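Local atomic coordinates of cellulose 1,4-beta-cellobiosidase (Thermobifida fusca, PDB entry 4JJJ), a protein that probably hydrolyses cellulose as a cellobiohydrolase, this chain being the family 48 glycoside hydrolase domain of a longer secreted protein. Residues S411-G416 with L469-Q474. The protein carries 1 engineered substitution. Numbering follows the deposited sequence.
Sequences SNNWFG and LEWSGQ. With BGC (beta-D-glucopyranose), chain B; BGC (beta-D-glucopyranose), chain C.
In this (alpha/alpha)6 glycoside hydrolase domain, the loop that leads into helix 416-432 is tied through N412 and N413 to L469 and W471 of strand 465-473, which pairs with strand 488-496 in a two-stranded antiparallel sheet. Two direct hydrogen bonds join loop and strand. L469 N donates to N413 O at 2.7 Å. W471 NE1 donates to N412 O at 2.9 Å, reaching it from above the carbonyl plane. ND2 of N412 lies over one face of the same indole, toward its rim, 3.4 Å from W471 CZ2; amide and ring planes are 17° apart. ND2 donates to I373 O and OD1 accepts from Q324 NE2, so both ends of this buried amide are satisfied. The N413 side chain works through water: its OD1 accepts from a water that in turn accepts from W471 N. L469 CD2 meets F415 CD1 at 4.2 Å.

The W414 side chain leaves the backbone away from the strand, with CG anti to the backbone N (chi1 -176°); its ring belongs to the glycan pocket. One indole face covers both glucose units; CZ3 lies 3.6 Å from C5 of the chain C glucose. The opposite face rests on G416 CA, and F417 and W420 meet the ring edge-to-face. An alanine at W414 would probably leave both sugars without their aromatic platform and open a gap above G416. The chemistry implies a division of labour: backbone carbonyls and asparagine amides fix the loop to the strand, while the W414 indole packs on the sugars.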
ATOM      1  N   SER A 411      -9.481   4.607   7.310  1.00  6.01           N
ATOM      2  CA  SER A 411      -8.205   4.091   6.885  1.00  5.71           C
ATOM      3  C   SER A 411      -7.156   4.012   7.988  1.00  5.51           C
ATOM      4  O   SER A 411      -6.163   3.267   7.854  1.00  5.51           O
ATOM      5  CB  SER A 411      -7.586   4.879   5.768  1.00  5.97           C
ATOM      6  OG  SER A 411      -7.310   6.203   6.240  1.00  5.70           O
ATOM      7  N   ASN A 412      -7.265   4.786   9.071  1.00  5.41           N
ATOM      8  CA  ASN A 412      -6.282   4.766  10.131  1.00  5.19           C
ATOM      9  C   ASN A 412      -6.725   4.062  11.424  1.00  5.38           C
ATOM     10  O   ASN A 412      -6.069   4.139  12.475  1.00  5.40           O
ATOM     11  CB  ASN A 412      -5.729   6.186  10.474  1.00  4.55           C
ATOM     12  CG  ASN A 412      -4.407   6.147  11.147  1.00  4.96           C
ATOM     13  OD1 ASN A 412      -3.505   5.347  10.802  1.00  4.43           O
ATOM     14  ND2 ASN A 412      -4.245   7.073  12.149  1.00  4.54           N
ATOM     15  N   ASN A 413      -7.802   3.288  11.367  1.00  5.23           N
ATOM     16  CA  ASN A 413      -8.229   2.520  12.538  1.00  5.64           C
ATOM     17  C   ASN A 413      -7.359   1.244  12.734  1.00  6.21           C
ATOM     18  O   ASN A 413      -7.327   0.648  13.786  1.00  7.61           O
ATOM     19  CB  ASN A 413      -9.673   2.193  12.373  1.00  6.31           C
ATOM     20  CG  ASN A 413     -10.585   3.395  12.632  1.00  6.68           C
ATOM     21  OD1 ASN A 413     -10.149   4.543  12.738  1.00  6.84           O
ATOM     22  ND2 ASN A 413     -11.892   3.119  12.698  1.00  7.67           N
ATOM     23  N   TRP A 414      -6.705   0.760  11.667  1.00  5.75           N
ATOM     24  CA  TRP A 414      -5.821  -0.471  11.818  1.00  5.41           C
ATOM     25  C   TRP A 414      -4.518  -0.152  12.423  1.00  5.45           C
ATOM     26  O   TRP A 414      -3.763   0.689  11.883  1.00  5.52           O
ATOM     27  CB  TRP A 414      -5.611  -0.997  10.417  1.00  5.24           C
ATOM     28  CG  TRP A 414      -4.832  -2.291  10.427  1.00  5.24           C
ATOM     29  CD1 TRP A 414      -5.079  -3.401  11.218  1.00  5.84           C
ATOM     30  CD2 TRP A 414      -3.754  -2.644   9.544  1.00  5.32           C
ATOM     31  NE1 TRP A 414      -4.166  -4.379  10.941  1.00  5.62           N
ATOM     32  CE2 TRP A 414      -3.343  -3.952   9.913  1.00  5.21           C
ATOM     33  CE3 TRP A 414      -3.034  -1.951   8.584  1.00  5.25           C
ATOM     34  CZ2 TRP A 414      -2.299  -4.578   9.248  1.00  5.49           C
ATOM     35  CZ3 TRP A 414      -2.024  -2.564   7.945  1.00  5.56           C
ATOM     36  CH2 TRP A 414      -1.643  -3.874   8.283  1.00  5.11           C
ATOM     37  N   PHE A 415      -4.225  -0.784  13.561  1.00  5.32           N
ATOM     38  CA  PHE A 415      -2.937  -0.638  14.228  1.00  5.32           C
ATOM     39  C   PHE A 415      -1.744  -1.028  13.375  1.00  5.15           C
ATOM     40  O   PHE A 415      -0.663  -0.508  13.659  1.00  6.02           O
ATOM     41  CB  PHE A 415      -2.912  -1.365  15.554  1.00  5.76           C
ATOM     42  CG  PHE A 415      -1.651  -1.251  16.325  1.00  5.89           C
ATOM     43  CD1 PHE A 415      -1.359  -0.140  17.135  1.00  6.60           C
ATOM     44  CD2 PHE A 415      -0.731  -2.251  16.260  1.00  6.67           C
ATOM     45  CE1 PHE A 415      -0.204  -0.044  17.881  1.00  6.49           C
ATOM     46  CE2 PHE A 415       0.446  -2.177  16.975  1.00  6.15           C
ATOM     47  CZ  PHE A 415       0.699  -1.074  17.817  1.00  6.14           C
ATOM     48  N   GLY A 416      -1.958  -1.844  12.388  1.00  5.14           N
ATOM     49  CA  GLY A 416      -0.845  -2.216  11.502  1.00  5.12           C
ATOM     50  C   GLY A 416      -0.130  -1.023  10.923  1.00  4.91           C
ATOM     51  O   GLY A 416       1.091  -1.044  10.754  1.00  4.93           O
ATOM     52  N   LEU A 469      -8.164   0.771  16.377  1.00  7.00           N
ATOM     53  CA  LEU A 469      -7.984   2.017  17.042  1.00  6.83           C
ATOM     54  C   LEU A 469      -9.221   2.914  16.784  1.00  7.19           C
ATOM     55  O   LEU A 469      -9.832   2.834  15.726  1.00  7.64           O
ATOM     56  CB  LEU A 469      -6.779   2.738  16.499  1.00  7.09           C
ATOM     57  CG  LEU A 469      -5.445   1.996  16.595  1.00  6.53           C
ATOM     58  CD1 LEU A 469      -4.345   2.786  16.026  1.00  6.82           C
ATOM     59  CD2 LEU A 469      -5.111   1.586  18.022  1.00  6.06           C
ATOM     60  N   GLU A 470      -9.565   3.747  17.780  0.50  6.18           N
ATOM     61  CA  GLU A 470     -10.617   4.744  17.671  0.50  6.18           C
ATOM     62  C   GLU A 470     -10.041   6.129  17.964  0.50  6.16           C
ATOM     63  O   GLU A 470      -9.445   6.361  19.064  0.50  6.89           O
ATOM     64  CB  GLU A 470     -11.750   4.500  18.664  0.50  5.76           C
ATOM     65  CG  GLU A 470     -12.935   5.481  18.494  0.50  5.81           C
ATOM     66  CD  GLU A 470     -13.850   5.285  17.303  0.50  6.57           C
ATOM     67  OE1 GLU A 470     -13.750   4.240  16.660  0.50  8.55           O
ATOM     68  OE2 GLU A 470     -14.661   6.185  17.005  0.50  7.34           O
ATOM     69  N   TRP A 471     -10.143   7.014  16.985  1.00  6.05           N
ATOM     70  CA  TRP A 471      -9.543   8.331  17.028  1.00  6.14           C
ATOM     71  C   TRP A 471     -10.651   9.393  17.358  1.00  6.69           C
ATOM     72  O   TRP A 471     -11.813   9.240  17.024  1.00  7.20           O
ATOM     73  CB  TRP A 471      -9.036   8.664  15.626  1.00  6.04           C
ATOM     74  CG  TRP A 471      -7.884   7.797  15.246  1.00  5.77           C
ATOM     75  CD1 TRP A 471      -7.881   6.621  14.554  1.00  6.10           C
ATOM     76  CD2 TRP A 471      -6.503   8.007  15.706  1.00  6.60           C
ATOM     77  NE1 TRP A 471      -6.587   6.039  14.536  1.00  6.73           N
ATOM     78  CE2 TRP A 471      -5.734   6.894  15.217  1.00  6.06           C
ATOM     79  CE3 TRP A 471      -5.881   9.008  16.412  1.00  6.53           C
ATOM     80  CZ2 TRP A 471      -4.391   6.755  15.498  1.00  7.10           C
ATOM     81  CZ3 TRP A 471      -4.528   8.899  16.615  1.00  7.41           C
ATOM     82  CH2 TRP A 471      -3.824   7.787  16.235  1.00  7.39           C
ATOM     83  N   SER A 472     -10.207  10.464  17.979  1.00  6.89           N
ATOM     84  CA  SER A 472     -11.040  11.564  18.249  1.00  6.84           C
ATOM     85  C   SER A 472     -10.225  12.840  18.272  1.00  6.53           C
ATOM     86  O   SER A 472      -9.052  12.828  18.575  1.00  7.48           O
ATOM     87  CB  SER A 472     -11.855  11.361  19.521  1.00  6.68           C
ATOM     88  OG  SER A 472     -11.029  11.196  20.639  1.00  7.98           O
ATOM     89  N   GLY A 473     -10.914  13.976  18.097  1.00  6.47           N
ATOM     90  CA  GLY A 473     -10.181  15.211  18.154  1.00  6.94           C
ATOM     91  C   GLY A 473      -9.303  15.542  16.953  1.00  7.24           C
ATOM     92  O   GLY A 473      -9.491  14.980  15.840  1.00  7.71           O
ATOM     93  N   GLN A 474      -8.348  16.455  17.107  1.00  7.79           N
ATOM     94  CA  GLN A 474      -7.488  16.839  16.018  1.00  8.45           C
ATOM     95  C   GLN A 474      -6.208  17.374  16.567  1.00  7.39           C
ATOM     96  O   GLN A 474      -6.173  17.935  17.719  1.00  7.60           O
ATOM     97  CB  GLN A 474      -8.145  17.901  15.140  1.00 11.26           C
ATOM     98  CG  GLN A 474      -8.440  19.181  15.838  1.00 12.66           C
ATOM     99  CD  GLN A 474      -8.974  20.278  14.864  1.00 15.10           C
ATOM    100  OE1 GLN A 474      -9.479  19.953  13.807  1.00 15.29           O
ATOM    101  NE2 GLN A 474      -8.729  21.547  15.157  1.00 19.24           N
TER
HETATM  102  C2  BGC B   1      -6.919  -5.654   9.121  0.50  5.92           C
HETATM  103  C3  BGC B   1      -6.568  -5.598   7.639  0.50  5.25           C
HETATM  104  C4  BGC B   1      -5.288  -6.412   7.352  0.50  4.54           C
HETATM  105  C5  BGC B   1      -5.236  -7.809   7.999  0.50  4.76           C
HETATM  106  C6  BGC B   1      -3.841  -8.438   7.978  0.50  4.76           C
HETATM  107  C1  BGC B   1      -6.886  -7.073   9.636  0.50  6.37           C
HETATM  108  O1  BGC B   1      -7.160  -7.001  11.074  0.50  9.23           O
HETATM  109  O2  BGC B   1      -8.255  -5.055   9.202  0.50  5.66           O
HETATM  110  O3  BGC B   1      -6.395  -4.245   7.206  0.50  5.82           O
HETATM  111  O4  BGC B   1      -5.079  -6.599   5.951  0.50  3.63           O
HETATM  112  O5  BGC B   1      -5.620  -7.725   9.372  0.50  5.70           O
HETATM  113  O6  BGC B   1      -2.908  -7.730   8.754  0.50  4.84           O
HETATM  114  C2  BGC C   2      -3.691  -6.383   4.053  0.50  2.90           C
HETATM  115  C3  BGC C   2      -2.607  -5.556   3.366  0.50  2.77           C
HETATM  116  C4  BGC C   2      -2.971  -4.043   3.410  0.50  2.76           C
HETATM  117  C5  BGC C   2      -3.407  -3.589   4.826  0.50  2.74           C
HETATM  118  C6  BGC C   2      -3.925  -2.171   4.793  0.50  2.74           C
HETATM  119  C1  BGC C   2      -3.998  -5.865   5.446  0.50  3.11           C
HETATM  120  O2  BGC C   2      -3.257  -7.730   4.181  0.50  2.92           O
HETATM  121  O3  BGC C   2      -2.478  -6.053   2.011  0.50  2.86           O
HETATM  122  O4  BGC C   2      -1.828  -3.291   2.955  0.50  2.67           O
HETATM  123  O5  BGC C   2      -4.415  -4.494   5.294  0.50  2.90           O
HETATM  124  O6  BGC C   2      -5.008  -2.046   3.892  0.50  2.72           O
HETATM  125  O   HOH W   1     -11.428   6.170  14.610  1.00  7.90           O
HETATM  126  O   HOH W   2     -14.148   4.768  13.700  1.00 12.92           O